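Local coordinates for protein aldehyde dehydrogenase 12 (Zea mays, PDB 6D97) that probably oxidises L-glutamate gamma-semialdehyde to glutamate with NAD+ as the last enzyme of proline catabolism in plants, at residues Y311-C316 and E347-L352; D319-S324 and P436-T441; P365-T370 and K403-M408; E372-H377 and K431-P436; E394-H399 and A407-A412. One frame throughout, in Å; residues are numbered along the deposited sequence.

The five contacts form a chain of neighbours around the strands at one edge of the seven-stranded sheet, with helices 309-321 and 371-382 on its two faces, in what is by family the catalytic domain. Contacts 1 and 2 share helix 309-321 and meet where Met349 CE packs 3.6 Å from Gln438 NE2. In turn, contact 2 is tied to contact 5 through Thr411 O, which lies 2.7 Å from Tyr321 OH, and to contact 4 through the shared Pro436. Contacts 3 and 5 both use Ala407 and Met408, while Met374 CE of contact 4 packs 3.7 Å from Met408 CG. Contact 3 reaches the cofactor: Thr368 touches NAD and the Leu367 side chain is about 7 Å from it.

Contact 1 (Y311-C316 and E347-L352); sequences YVAWVC and EKMKKL
Helices 309-321 and 345-354 pack at a crossing angle of -45°, their axes 8.9 Å apart over these turns, and the small side chain of Ala313 makes that approach possible. Its methyl points toward the partner helix and sits between two residues one turn apart: Ala313 CB lies 3.8 Å from Lys348 CB and 4.0 Å from Leu352 CD1. Leu352 sets its CG beside its own backbone N (chi1 -73°), which brings one methyl across to the backbone of the other helix, with CD1 3.6 Å from Ala313 O. Met349 turns CG the same way, extends at chi2 and then bends at chi3 (62°), so that its sulphur lies alongside Cys316, SD being 3.9 Å from Cys316 CB. A flexible thioether suits this place, since it can follow the outline of a small neighbour.

Lys348 contributes only the base of its chain. Beyond CB it runs off from the interface, and NZ forms a salt bridge with Asp310, so the charge stays at the border of an apolar patch. Farther round helix 309-321, Tyr311 and Trp314 meet the ring of Trp541 from the second subunit, and Leu352 packs on Leu543 of that subunit; Met349 also touches Phe391 of the sheet's edge strand.

No hydrogen bond joins the two segments. Their adhesion therefore rests on the fit of methyl, methylene and sulphur surfaces, a chemistry that depends on shape and on small residues at the crossing rather than on paired charges.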
# COMPACT_ATOMS: atom_id res chain seq x y z
N TYR A 311 12.67 -3.57 36.04
CA TYR A 311 11.69 -3.66 34.97
C TYR A 311 11.81 -4.98 34.21
O TYR A 311 10.81 -5.63 33.91
CB TYR A 311 11.84 -2.49 34.00
CG TYR A 311 10.71 -2.40 32.99
CD1 TYR A 311 10.73 -3.16 31.82
CD2 TYR A 311 9.63 -1.55 33.21
CE1 TYR A 311 9.70 -3.08 30.91
CE2 TYR A 311 8.59 -1.47 32.29
CZ TYR A 311 8.63 -2.23 31.15
OH TYR A 311 7.60 -2.15 30.24
N VAL A 312 13.05 -5.38 33.89
CA VAL A 312 13.26 -6.62 33.15
C VAL A 312 12.79 -7.82 33.96
O VAL A 312 12.20 -8.76 33.42
CB VAL A 312 14.74 -6.75 32.75
CG1 VAL A 312 15.01 -8.11 32.12
CG2 VAL A 312 15.13 -5.64 31.79
N ALA A 313 13.04 -7.81 35.27
CA ALA A 313 12.60 -8.92 36.11
C ALA A 313 11.08 -9.03 36.13
O ALA A 313 10.53 -10.12 36.02
CB ALA A 313 13.15 -8.75 37.53
N TRP A 314 10.40 -7.89 36.25
CA TRP A 314 8.94 -7.89 36.26
C TRP A 314 8.38 -8.48 34.98
O TRP A 314 7.45 -9.29 35.00
CB TRP A 314 8.42 -6.47 36.47
CG TRP A 314 6.96 -6.29 36.23
CD1 TRP A 314 5.93 -6.73 37.00
CD2 TRP A 314 6.36 -5.58 35.13
NE1 TRP A 314 4.72 -6.36 36.46
CE2 TRP A 314 4.96 -5.65 35.31
CE3 TRP A 314 6.87 -4.90 34.03
CZ2 TRP A 314 4.07 -5.05 34.41
CZ3 TRP A 314 5.99 -4.31 33.14
CH2 TRP A 314 4.60 -4.39 33.34
N VAL A 315 8.96 -8.10 33.84
CA VAL A 315 8.49 -8.62 32.56
C VAL A 315 8.77 -10.11 32.46
O VAL A 315 7.95 -10.88 31.91
CB VAL A 315 9.14 -7.85 31.40
CG1 VAL A 315 8.74 -8.45 30.08
CG2 VAL A 315 8.74 -6.39 31.47
N CYS A 316 9.91 -10.56 32.99
CA CYS A 316 10.21 -11.98 33.01
C CYS A 316 9.17 -12.76 33.81
O CYS A 316 8.73 -13.83 33.40
CB CYS A 316 11.61 -12.21 33.57
SG CYS A 316 12.97 -12.00 32.39
N GLU A 347 17.41 -13.29 41.48
CA GLU A 347 16.89 -13.10 42.84
C GLU A 347 15.55 -12.38 42.82
O GLU A 347 14.62 -12.77 43.54
CB GLU A 347 17.91 -12.32 43.68
CG GLU A 347 19.15 -13.12 44.05
CD GLU A 347 20.09 -13.34 42.88
OE1 GLU A 347 19.93 -12.64 41.85
OE2 GLU A 347 20.99 -14.21 42.97
N LYS A 348 15.42 -11.35 41.98
CA LYS A 348 14.14 -10.65 41.86
C LYS A 348 13.09 -11.54 41.20
O LYS A 348 11.91 -11.49 41.58
CB LYS A 348 14.31 -9.36 41.07
CG LYS A 348 15.23 -8.35 41.72
CD LYS A 348 15.65 -7.26 40.74
CE LYS A 348 16.64 -6.29 41.36
NZ LYS A 348 16.04 -5.49 42.46
N MET A 349 13.49 -12.37 40.23
CA MET A 349 12.55 -13.29 39.61
C MET A 349 12.02 -14.30 40.61
O MET A 349 10.84 -14.67 40.58
CB MET A 349 13.22 -14.01 38.43
CG MET A 349 13.23 -13.20 37.14
SD MET A 349 14.33 -13.88 35.88
CE MET A 349 13.58 -15.48 35.59
N LYS A 350 12.89 -14.77 41.52
CA LYS A 350 12.45 -15.68 42.57
C LYS A 350 11.42 -15.01 43.47
O LYS A 350 10.34 -15.57 43.72
CB LYS A 350 13.66 -16.16 43.37
CG LYS A 350 13.33 -17.14 44.48
CD LYS A 350 14.58 -17.83 44.98
CE LYS A 350 14.27 -18.79 46.11
NZ LYS A 350 13.66 -18.09 47.27
N LYS A 351 11.73 -13.80 43.95
CA LYS A 351 10.80 -13.09 44.83
C LYS A 351 9.48 -12.80 44.12
O LYS A 351 8.41 -12.91 44.73
CB LYS A 351 11.44 -11.79 45.33
CG LYS A 351 12.53 -12.00 46.37
CD LYS A 351 13.38 -10.75 46.56
CE LYS A 351 14.46 -10.96 47.61
NZ LYS A 351 15.44 -9.84 47.65
N LEU A 352 9.54 -12.44 42.84
CA LEU A 352 8.32 -12.13 42.10
C LEU A 352 7.45 -13.36 41.89
O LEU A 352 6.22 -13.26 41.93
CB LEU A 352 8.67 -11.48 40.76
CG LEU A 352 9.18 -10.04 40.81
CD1 LEU A 352 9.76 -9.68 39.46
CD2 LEU A 352 8.05 -9.11 41.17

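Contact 2 (D319-S324 and P436-T441); sequences DAYACS and PFQVVT
The ring of Tyr321 has the methyl of the preceding residue on one face, Ala320 CB standing 3.7 Å above its centre, while its edge meets the backbone entering strand 437-443. Pro436 CA and Phe437 N lie near the ring plane there, and Tyr321 CE1 comes to 3.6 Å from Pro436 C. The second flat group, the Gln438 amide, is turned 77° to the ring. Its NE2 donates to Tyr321 OH over 3.1 Å with an N-H...O angle of 158°, and the hydroxyl lies almost in the amide plane.

Gln438 takes the crowded first torsion, with CG between its backbone N and carbonyl carbon, and is extended beyond it; this carries the amide across the end of the tyrosine and over Ala320, whose CB is 3.6 Å from NE2. Both polar ends have further partners: Tyr321 OH also bonds to Thr411 O on the adjoining strand, and Gln438 OE1 to Gln331 NE2. A phenylalanine in place of Tyr321 would lack the hydroxyl and would probably leave the buried Gln438 amide and Thr411 O each short of a bond. At the other end the Pro436 ring packs against Ser324, CG lying 3.8 Å from Ser324 CB.

Helix 309-321 follows strand 298-302 and precedes strand 331-337 in the chain; these are parallel neighbours in one sheet, so it makes a beta-alpha-beta crossover whose last turn is here seated on a third parallel strand. In aldehyde dehydrogenases the loop after this helix carries, a few residues farther on, the catalytic cysteine, so the contact probably fixes the start of that loop.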
# COMPACT_ATOMS: atom_id res chain seq x y z
N ASP A 319 5.84 -12.60 31.81
CA ASP A 319 5.92 -13.39 30.59
C ASP A 319 5.84 -14.88 30.90
O ASP A 319 5.13 -15.63 30.23
CB ASP A 319 7.22 -13.09 29.84
CG ASP A 319 7.12 -11.83 29.01
OD1 ASP A 319 5.99 -11.41 28.68
OD2 ASP A 319 8.19 -11.26 28.68
N ALA A 320 6.55 -15.32 31.94
CA ALA A 320 6.64 -16.75 32.21
C ALA A 320 5.42 -17.27 32.97
O ALA A 320 5.04 -18.43 32.78
CB ALA A 320 7.91 -17.06 32.99
N TYR A 321 4.79 -16.45 33.81
CA TYR A 321 3.91 -16.98 34.84
C TYR A 321 2.51 -16.39 34.90
O TYR A 321 1.67 -16.95 35.60
CB TYR A 321 4.58 -16.84 36.21
CG TYR A 321 5.88 -17.60 36.28
CD1 TYR A 321 5.96 -18.91 35.82
CD2 TYR A 321 7.03 -17.00 36.78
CE1 TYR A 321 7.14 -19.60 35.87
CE2 TYR A 321 8.22 -17.69 36.83
CZ TYR A 321 8.27 -18.99 36.37
OH TYR A 321 9.45 -19.69 36.42
N ALA A 322 2.23 -15.28 34.21
CA ALA A 322 0.85 -14.83 34.09
C ALA A 322 0.02 -15.94 33.46
O ALA A 322 0.48 -16.65 32.57
CB ALA A 322 0.76 -13.55 33.26
N CYS A 323 -1.21 -16.10 33.95
CA CYS A 323 -2.08 -17.21 33.57
C CYS A 323 -1.44 -18.56 33.85
O CYS A 323 -1.79 -19.55 33.20
CB CYS A 323 -2.51 -17.12 32.10
SG CYS A 323 -3.22 -15.53 31.62
N SER A 324 -0.48 -18.61 34.78
CA SER A 324 0.29 -19.82 35.07
C SER A 324 0.95 -20.36 33.80
O SER A 324 0.97 -21.57 33.55
CB SER A 324 -0.58 -20.89 35.73
OG SER A 324 -1.43 -20.32 36.71
N PRO A 436 3.22 -23.16 34.36
CA PRO A 436 4.15 -22.15 34.91
C PRO A 436 5.55 -22.75 35.10
O PRO A 436 5.97 -23.15 36.19
CB PRO A 436 3.50 -21.77 36.24
CG PRO A 436 2.53 -22.94 36.59
CD PRO A 436 2.51 -23.90 35.43
N PHE A 437 6.31 -22.79 34.00
CA PHE A 437 7.58 -23.51 33.99
C PHE A 437 8.45 -22.93 32.89
O PHE A 437 8.00 -22.78 31.74
CB PHE A 437 7.37 -25.02 33.76
CG PHE A 437 8.63 -25.84 33.86
CD1 PHE A 437 9.49 -25.96 32.78
CD2 PHE A 437 8.98 -26.48 35.04
CE1 PHE A 437 10.66 -26.70 32.88
CE2 PHE A 437 10.16 -27.22 35.13
CZ PHE A 437 10.99 -27.32 34.05
N GLN A 438 9.71 -22.65 33.22
CA GLN A 438 10.65 -22.14 32.23
C GLN A 438 12.03 -22.72 32.51
O GLN A 438 12.35 -23.13 33.64
CB GLN A 438 10.74 -20.61 32.26
CG GLN A 438 11.14 -20.02 33.60
CD GLN A 438 11.43 -18.55 33.52
OE1 GLN A 438 11.98 -18.06 32.53
NE2 GLN A 438 11.10 -17.83 34.56
N VAL A 439 12.87 -22.73 31.48
CA VAL A 439 14.28 -23.09 31.60
C VAL A 439 15.10 -21.80 31.51
O VAL A 439 14.82 -20.93 30.68
CB VAL A 439 14.70 -24.10 30.52
CG1 VAL A 439 16.19 -24.40 30.60
CG2 VAL A 439 13.88 -25.38 30.66
N VAL A 440 16.09 -21.68 32.39
CA VAL A 440 17.02 -20.56 32.38
C VAL A 440 18.40 -21.11 32.06
O VAL A 440 18.78 -22.20 32.52
CB VAL A 440 17.02 -19.80 33.72
CG1 VAL A 440 18.05 -18.70 33.73
CG2 VAL A 440 15.63 -19.24 34.00
N THR A 441 19.16 -20.37 31.25
CA THR A 441 20.53 -20.73 30.95
C THR A 441 21.36 -19.45 30.81
O THR A 441 20.84 -18.33 30.81
CB THR A 441 20.62 -21.57 29.67
OG1 THR A 441 21.90 -22.22 29.63
CG2 THR A 441 20.46 -20.71 28.43

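Contact 3 (P365-T370 and K403-M408); sequences PVLTVT and KIYGAM
Two backbone hydrogen bonds join Val366 and Gly406. Val366 N donates to Gly406 O over 2.8 Å, arriving above the carbonyl plane. The return bond, Gly406 N to Val366 O, is 2.9 Å and better directed, lying in the carbonyl plane on a lone pair. Neighbouring donors are met from outside: Leu367 N by Gln326 OE1, and Ala407 N by Thr371 OG1. Thr370 stands at the N-cap of helix 371-382, where its OG1 takes the N-H of Ala373, while its CG2 rests 3.7 Å from Ile404 O.

The pair is a single antiparallel, hydrogen-bonded bridge between two loops, and the loop 365-370 borders the cofactor pocket, for Thr368 touches NAD. Glycine suits position 406 because a beta carbon would collide with Val369 O.

Beside the bridge, the Tyr405 ring is covered on both faces. Leu367 CD2 makes a CH-pi contact 3.6 Å from the ring centroid, 7° off the normal, and Ile404 CD1 sits 3.5 Å above the opposite face. A serine in place of Tyr405 would remove the ring and probably leave Leu367 CD2 and Ile404 CD1 without the surface they pack on. Tyr405 CD1 also lies 3.4 Å from Leu367 O.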
# COMPACT_ATOMS: atom_id res chain seq x y z
N PRO A 365 -4.86 -23.32 38.40
CA PRO A 365 -5.00 -24.60 37.69
C PRO A 365 -4.37 -24.55 36.31
O PRO A 365 -4.38 -23.52 35.63
CB PRO A 365 -6.52 -24.80 37.61
CG PRO A 365 -7.09 -23.92 38.67
CD PRO A 365 -6.17 -22.75 38.77
N VAL A 366 -3.80 -25.69 35.91
CA VAL A 366 -3.15 -25.86 34.61
C VAL A 366 -3.96 -26.90 33.87
O VAL A 366 -3.89 -28.10 34.17
CB VAL A 366 -1.69 -26.27 34.75
CG1 VAL A 366 -1.06 -26.42 33.38
CG2 VAL A 366 -0.93 -25.25 35.58
N LEU A 367 -4.74 -26.46 32.88
CA LEU A 367 -5.84 -27.27 32.37
C LEU A 367 -5.38 -28.41 31.47
O LEU A 367 -6.17 -29.33 31.22
CB LEU A 367 -6.85 -26.39 31.64
CG LEU A 367 -7.57 -25.31 32.45
CD1 LEU A 367 -8.88 -24.90 31.79
CD2 LEU A 367 -7.81 -25.78 33.88
N THR A 368 -4.14 -28.38 30.96
CA THR A 368 -3.71 -29.41 30.03
C THR A 368 -2.41 -30.10 30.43
O THR A 368 -1.90 -30.93 29.66
CB THR A 368 -3.55 -28.84 28.61
OG1 THR A 368 -2.60 -27.77 28.63
CG2 THR A 368 -4.89 -28.33 28.10
N VAL A 369 -1.85 -29.81 31.61
CA VAL A 369 -0.68 -30.53 32.11
C VAL A 369 -0.91 -30.82 33.58
O VAL A 369 -1.16 -29.90 34.37
CB VAL A 369 0.63 -29.74 31.93
CG1 VAL A 369 1.84 -30.65 32.18
CG2 VAL A 369 0.72 -29.12 30.55
N THR A 370 -0.83 -32.09 33.96
CA THR A 370 -1.00 -32.46 35.36
C THR A 370 0.23 -32.08 36.18
O THR A 370 1.31 -31.82 35.64
CB THR A 370 -1.27 -33.96 35.50
OG1 THR A 370 -0.10 -34.69 35.10
CG2 THR A 370 -2.45 -34.37 34.63
N LYS A 403 -7.55 -33.44 40.12
CA LYS A 403 -6.22 -33.92 39.74
C LYS A 403 -6.02 -33.97 38.23
O LYS A 403 -4.87 -34.10 37.79
CB LYS A 403 -5.97 -35.30 40.36
CG LYS A 403 -5.86 -35.28 41.88
CD LYS A 403 -4.64 -34.51 42.35
CE LYS A 403 -3.40 -35.40 42.39
NZ LYS A 403 -2.14 -34.60 42.42
N ILE A 404 -7.08 -33.86 37.43
CA ILE A 404 -6.90 -33.76 35.99
C ILE A 404 -6.15 -32.50 35.61
O ILE A 404 -5.55 -32.43 34.53
CB ILE A 404 -8.25 -33.82 35.23
CG1 ILE A 404 -9.25 -32.82 35.83
CG2 ILE A 404 -8.79 -35.24 35.18
CD1 ILE A 404 -10.39 -32.47 34.88
N TYR A 405 -6.16 -31.49 36.48
CA TYR A 405 -5.51 -30.22 36.22
C TYR A 405 -4.29 -30.08 37.13
O TYR A 405 -4.31 -30.51 38.28
CB TYR A 405 -6.47 -29.05 36.45
CG TYR A 405 -7.69 -29.09 35.55
CD1 TYR A 405 -7.60 -29.61 34.26
CD2 TYR A 405 -8.92 -28.62 35.99
CE1 TYR A 405 -8.70 -29.65 33.43
CE2 TYR A 405 -10.03 -28.66 35.16
CZ TYR A 405 -9.91 -29.18 33.88
OH TYR A 405 -11.01 -29.22 33.06
N GLY A 406 -3.24 -29.48 36.59
CA GLY A 406 -2.04 -29.26 37.37
C GLY A 406 -2.19 -28.10 38.34
O GLY A 406 -3.02 -27.21 38.17
N ALA A 407 -1.36 -28.13 39.38
CA ALA A 407 -1.36 -27.09 40.41
C ALA A 407 0.07 -26.98 40.94
O ALA A 407 0.44 -27.63 41.92
CB ALA A 407 -2.35 -27.40 41.53
N MET A 408 0.86 -26.14 40.28
CA MET A 408 2.29 -26.04 40.52
C MET A 408 2.67 -24.62 40.90
O MET A 408 2.09 -23.65 40.40
CB MET A 408 3.09 -26.46 39.29
CG MET A 408 3.23 -27.97 39.11
SD MET A 408 4.35 -28.70 40.31
CE MET A 408 5.87 -27.81 39.94

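Contact 4 (E372-H377 and K431-P436); sequences EAMIEH and KEIFGP
A water oxygen is the best-held polar atom, gripped by two bonds: it donates to Lys431 O over 2.9 Å, and shares a second hydrogen bond, also 2.9 Å, with His377 NE2. It thus joins helix 371-382 to the loop; residues 372-377 and 431-436 share no direct hydrogen bond.

His377 holds its CG anti to the backbone N, swinging the imidazole out to the loop. Ile433 covers one ring face: chi1 (-41°) sets CG1 over the ring, 3.4 Å from His377 CD2, and the bend at chi2 (-67°) brings CD1 over its centre, 3.4 Å from the centroid and 10° off the normal, in a CH-pi contact. Its other branch reaches one turn back along the helix, CG2 lying 3.8 Å from Met374 CG, so a branched residue suits the place. Met374 is extended as far as its sulphur, which lies 3.8 Å from Pro436 CD; the bend beyond moves only CE. Gly435 fits beside it because a beta carbon would strike that sulphur.

Outside the pair, the Phe437 ring also meets the histidine. Residues 432-436 read Glu-Ile-Phe-Gly-Pro, a familiar aldehyde dehydrogenase sequence, here with an inverse gamma turn centred on Phe434.

The aliphatic part of Lys431 passes the ring, yet its NZ remains 5.6 Å from His377 ND1. That nearby positive charge, with apolar cover on the ring, would probably disfavour protonation of the imidazole.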
# COMPACT_ATOMS: atom_id res chain seq x y z
N GLU A 372 1.86 -34.12 38.16
CA GLU A 372 2.83 -35.20 37.98
C GLU A 372 3.63 -35.01 36.69
O GLU A 372 4.85 -35.20 36.68
CB GLU A 372 2.13 -36.56 37.96
N ALA A 373 2.96 -34.62 35.61
CA ALA A 373 3.66 -34.42 34.34
C ALA A 373 4.69 -33.30 34.45
O ALA A 373 5.79 -33.39 33.88
CB ALA A 373 2.66 -34.12 33.23
N MET A 374 4.36 -32.24 35.18
CA MET A 374 5.29 -31.12 35.33
C MET A 374 6.44 -31.49 36.25
O MET A 374 7.59 -31.11 35.99
CB MET A 374 4.54 -29.89 35.85
CG MET A 374 3.76 -29.14 34.79
SD MET A 374 2.89 -27.69 35.41
CE MET A 374 1.35 -28.43 35.96
N ILE A 375 6.16 -32.22 37.33
CA ILE A 375 7.23 -32.68 38.22
C ILE A 375 8.16 -33.64 37.48
O ILE A 375 9.39 -33.54 37.59
CB ILE A 375 6.63 -33.34 39.48
CG1 ILE A 375 6.02 -32.29 40.41
CG2 ILE A 375 7.70 -34.16 40.19
CD1 ILE A 375 7.05 -31.41 41.07
N GLU A 376 7.59 -34.58 36.72
CA GLU A 376 8.40 -35.54 35.98
C GLU A 376 9.33 -34.82 35.00
O GLU A 376 10.53 -35.12 34.93
CB GLU A 376 7.50 -36.53 35.24
CG GLU A 376 8.27 -37.68 34.60
CD GLU A 376 7.48 -38.39 33.52
OE1 GLU A 376 6.78 -39.38 33.83
OE2 GLU A 376 7.54 -37.95 32.36
N HIS A 377 8.79 -33.87 34.23
CA HIS A 377 9.61 -33.06 33.32
C HIS A 377 10.76 -32.38 34.07
O HIS A 377 11.92 -32.43 33.64
CB HIS A 377 8.75 -32.01 32.62
CG HIS A 377 9.50 -31.17 31.62
ND1 HIS A 377 10.06 -31.71 30.47
CD2 HIS A 377 9.78 -29.85 31.60
CE1 HIS A 377 10.65 -30.75 29.79
NE2 HIS A 377 10.49 -29.61 30.45
N LYS A 431 11.05 -28.73 25.05
CA LYS A 431 9.69 -29.26 25.07
C LYS A 431 8.75 -28.23 25.70
O LYS A 431 9.04 -27.72 26.79
CB LYS A 431 9.67 -30.58 25.85
CG LYS A 431 8.31 -31.21 26.03
CD LYS A 431 8.38 -32.24 27.14
CE LYS A 431 7.05 -32.91 27.35
NZ LYS A 431 6.91 -34.13 26.52
N GLU A 432 7.64 -27.94 25.04
CA GLU A 432 6.70 -26.97 25.57
C GLU A 432 5.89 -27.58 26.71
O GLU A 432 5.23 -28.60 26.52
CB GLU A 432 5.75 -26.47 24.46
CG GLU A 432 4.87 -25.32 24.91
CD GLU A 432 3.70 -25.10 24.00
OE1 GLU A 432 3.19 -26.10 23.46
OE2 GLU A 432 3.27 -23.94 23.83
N ILE A 433 5.96 -26.94 27.88
CA ILE A 433 5.13 -27.29 29.03
C ILE A 433 4.12 -26.17 29.20
O ILE A 433 4.47 -25.05 29.62
CB ILE A 433 5.96 -27.49 30.31
CG1 ILE A 433 7.26 -28.24 30.00
CG2 ILE A 433 5.16 -28.24 31.38
CD1 ILE A 433 7.06 -29.71 29.57
N PHE A 434 2.85 -26.45 28.88
CA PHE A 434 1.82 -25.42 28.90
C PHE A 434 1.39 -25.18 30.35
O PHE A 434 0.24 -25.40 30.75
CB PHE A 434 0.65 -25.78 28.00
CG PHE A 434 0.02 -24.57 27.34
CD1 PHE A 434 0.78 -23.74 26.53
CD2 PHE A 434 -1.30 -24.23 27.56
CE1 PHE A 434 0.23 -22.61 25.95
CE2 PHE A 434 -1.85 -23.10 26.98
CZ PHE A 434 -1.08 -22.30 26.18
N GLY A 435 2.36 -24.73 31.15
CA GLY A 435 2.20 -24.46 32.56
C GLY A 435 3.22 -23.46 33.05
O GLY A 435 4.05 -22.96 32.27
N PRO A 436 3.22 -23.16 34.36
CA PRO A 436 4.15 -22.15 34.91
C PRO A 436 5.55 -22.75 35.10
O PRO A 436 5.97 -23.15 36.19
CB PRO A 436 3.50 -21.77 36.24
CG PRO A 436 2.53 -22.94 36.59
CD PRO A 436 2.51 -23.90 35.43
O HOH W 1 10.92 -27.17 28.92

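Contact 5 (E394-H399 and A407-A412); sequences EPLANH and AMKPTA
Backbone bonds form the first shell. Lys409 N donates to Glu394 O over 3.0 Å, nearly straight (164°) and almost along the C=O axis, and Leu396 N donates to Ala407 O over 2.9 Å, from well above the carbonyl plane. Lys409 is extended and runs beside Glu394, pointing the same way, so its methylenes lie along the other backbone with CG 3.4 Å from Glu394 O. At their tips, Lys409 NZ and Glu394 OE1 form a long, weak salt bridge of 3.4 Å. Leu396 crosses the lysine obliquely: CD2 touches Lys409 CG, while CD1 is 4.0 Å from Ala407 CB. That alanine methyl also lies over a face of the His399 ring, 3.9 Å from its centroid, a small group fitting between leucine and imidazole. Met408, bent at chi2 and chi3, curls back so that its CE comes 3.7 Å from Glu394 O.

The bridge of Pro395 with Met408 belongs to the long connection between strands 388-391 and 411-414, antiparallel neighbours at one edge of the seven-stranded sheet; the two limbs of this connection continue their pairing beyond the sheet proper. A proline on the outer limb suits a place where Leu396 and Lys409 supply the N-H groups.

Farther out, Thr411 OG1 donates to Lys409 O over 2.9 Å and also bonds to Gly393 N, tying the two limbs together where strand 388-391 has ended and strand 411-414 begins. His399 ND1 is fixed by Ile401 N, which sets its ring beneath Ala407, while Met408 packs on Met374 and Ile375 of helix 371-382.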
# COMPACT_ATOMS: atom_id res chain seq x y z
N GLU A 394 7.67 -27.31 43.35
CA GLU A 394 6.80 -28.00 44.28
C GLU A 394 5.35 -27.70 43.95
O GLU A 394 5.04 -26.65 43.38
CB GLU A 394 7.10 -27.58 45.73
CG GLU A 394 8.48 -28.00 46.21
CD GLU A 394 8.89 -27.31 47.50
OE1 GLU A 394 8.20 -26.36 47.91
OE2 GLU A 394 9.91 -27.73 48.10
N PRO A 395 4.44 -28.61 44.29
CA PRO A 395 3.02 -28.35 44.02
C PRO A 395 2.46 -27.26 44.91
O PRO A 395 3.02 -26.92 45.96
CB PRO A 395 2.35 -29.70 44.32
CG PRO A 395 3.46 -30.71 44.30
CD PRO A 395 4.67 -29.98 44.77
N LEU A 396 1.36 -26.68 44.46
CA LEU A 396 0.58 -25.79 45.30
C LEU A 396 -0.07 -26.59 46.43
O LEU A 396 -0.30 -27.79 46.32
CB LEU A 396 -0.50 -25.07 44.48
CG LEU A 396 -0.03 -24.11 43.39
CD1 LEU A 396 -1.21 -23.68 42.54
CD2 LEU A 396 0.68 -22.90 43.98
N ALA A 397 -0.34 -25.90 47.54
CA ALA A 397 -0.95 -26.53 48.70
C ALA A 397 -2.29 -25.87 49.01
O ALA A 397 -2.59 -24.77 48.54
CB ALA A 397 -0.03 -26.44 49.93
N ASN A 398 -3.08 -26.57 49.83
CA ASN A 398 -4.35 -26.07 50.34
C ASN A 398 -5.28 -25.64 49.20
O ASN A 398 -5.69 -24.48 49.10
CB ASN A 398 -4.14 -24.92 51.33
CG ASN A 398 -2.96 -25.16 52.25
OD1 ASN A 398 -2.99 -26.06 53.09
ND2 ASN A 398 -1.92 -24.35 52.10
N HIS A 399 -5.62 -26.60 48.34
CA HIS A 399 -6.47 -26.30 47.20
C HIS A 399 -7.36 -27.50 46.89
O HIS A 399 -7.12 -28.61 47.36
CB HIS A 399 -5.64 -25.90 45.97
CG HIS A 399 -4.78 -27.00 45.44
ND1 HIS A 399 -5.28 -28.04 44.69
CD2 HIS A 399 -3.45 -27.22 45.54
CE1 HIS A 399 -4.29 -28.85 44.35
NE2 HIS A 399 -3.17 -28.37 44.86
N ALA A 407 -1.36 -28.13 39.38
CA ALA A 407 -1.36 -27.09 40.41
C ALA A 407 0.07 -26.98 40.94
O ALA A 407 0.44 -27.63 41.92
CB ALA A 407 -2.35 -27.40 41.53
N MET A 408 0.86 -26.14 40.28
CA MET A 408 2.29 -26.04 40.52
C MET A 408 2.67 -24.62 40.90
O MET A 408 2.09 -23.65 40.40
CB MET A 408 3.09 -26.46 39.29
CG MET A 408 3.23 -27.97 39.11
SD MET A 408 4.35 -28.70 40.31
CE MET A 408 5.87 -27.81 39.94
N LYS A 409 3.64 -24.50 41.80
CA LYS A 409 4.28 -23.22 42.03
C LYS A 409 5.09 -22.82 40.80
O LYS A 409 5.56 -23.69 40.06
CB LYS A 409 5.18 -23.28 43.26
CG LYS A 409 4.47 -23.55 44.57
CD LYS A 409 5.47 -23.65 45.72
CE LYS A 409 4.77 -23.84 47.06
NZ LYS A 409 5.74 -24.01 48.17
N PRO A 410 5.26 -21.52 40.55
CA PRO A 410 6.07 -21.09 39.40
C PRO A 410 7.47 -21.67 39.49
O PRO A 410 8.15 -21.54 40.51
CB PRO A 410 6.08 -19.56 39.53
CG PRO A 410 4.86 -19.24 40.31
CD PRO A 410 4.68 -20.38 41.27
N THR A 411 7.89 -22.33 38.41
CA THR A 411 9.12 -23.10 38.41
C THR A 411 10.06 -22.63 37.31
O THR A 411 9.64 -22.38 36.18
CB THR A 411 8.82 -24.59 38.22
OG1 THR A 411 7.98 -25.05 39.30
CG2 THR A 411 10.11 -25.40 38.21
N ALA A 412 11.33 -22.50 37.67
CA ALA A 412 12.41 -22.21 36.73
C ALA A 412 13.56 -23.15 37.02
O ALA A 412 13.98 -23.29 38.18
CB ALA A 412 12.87 -20.76 36.83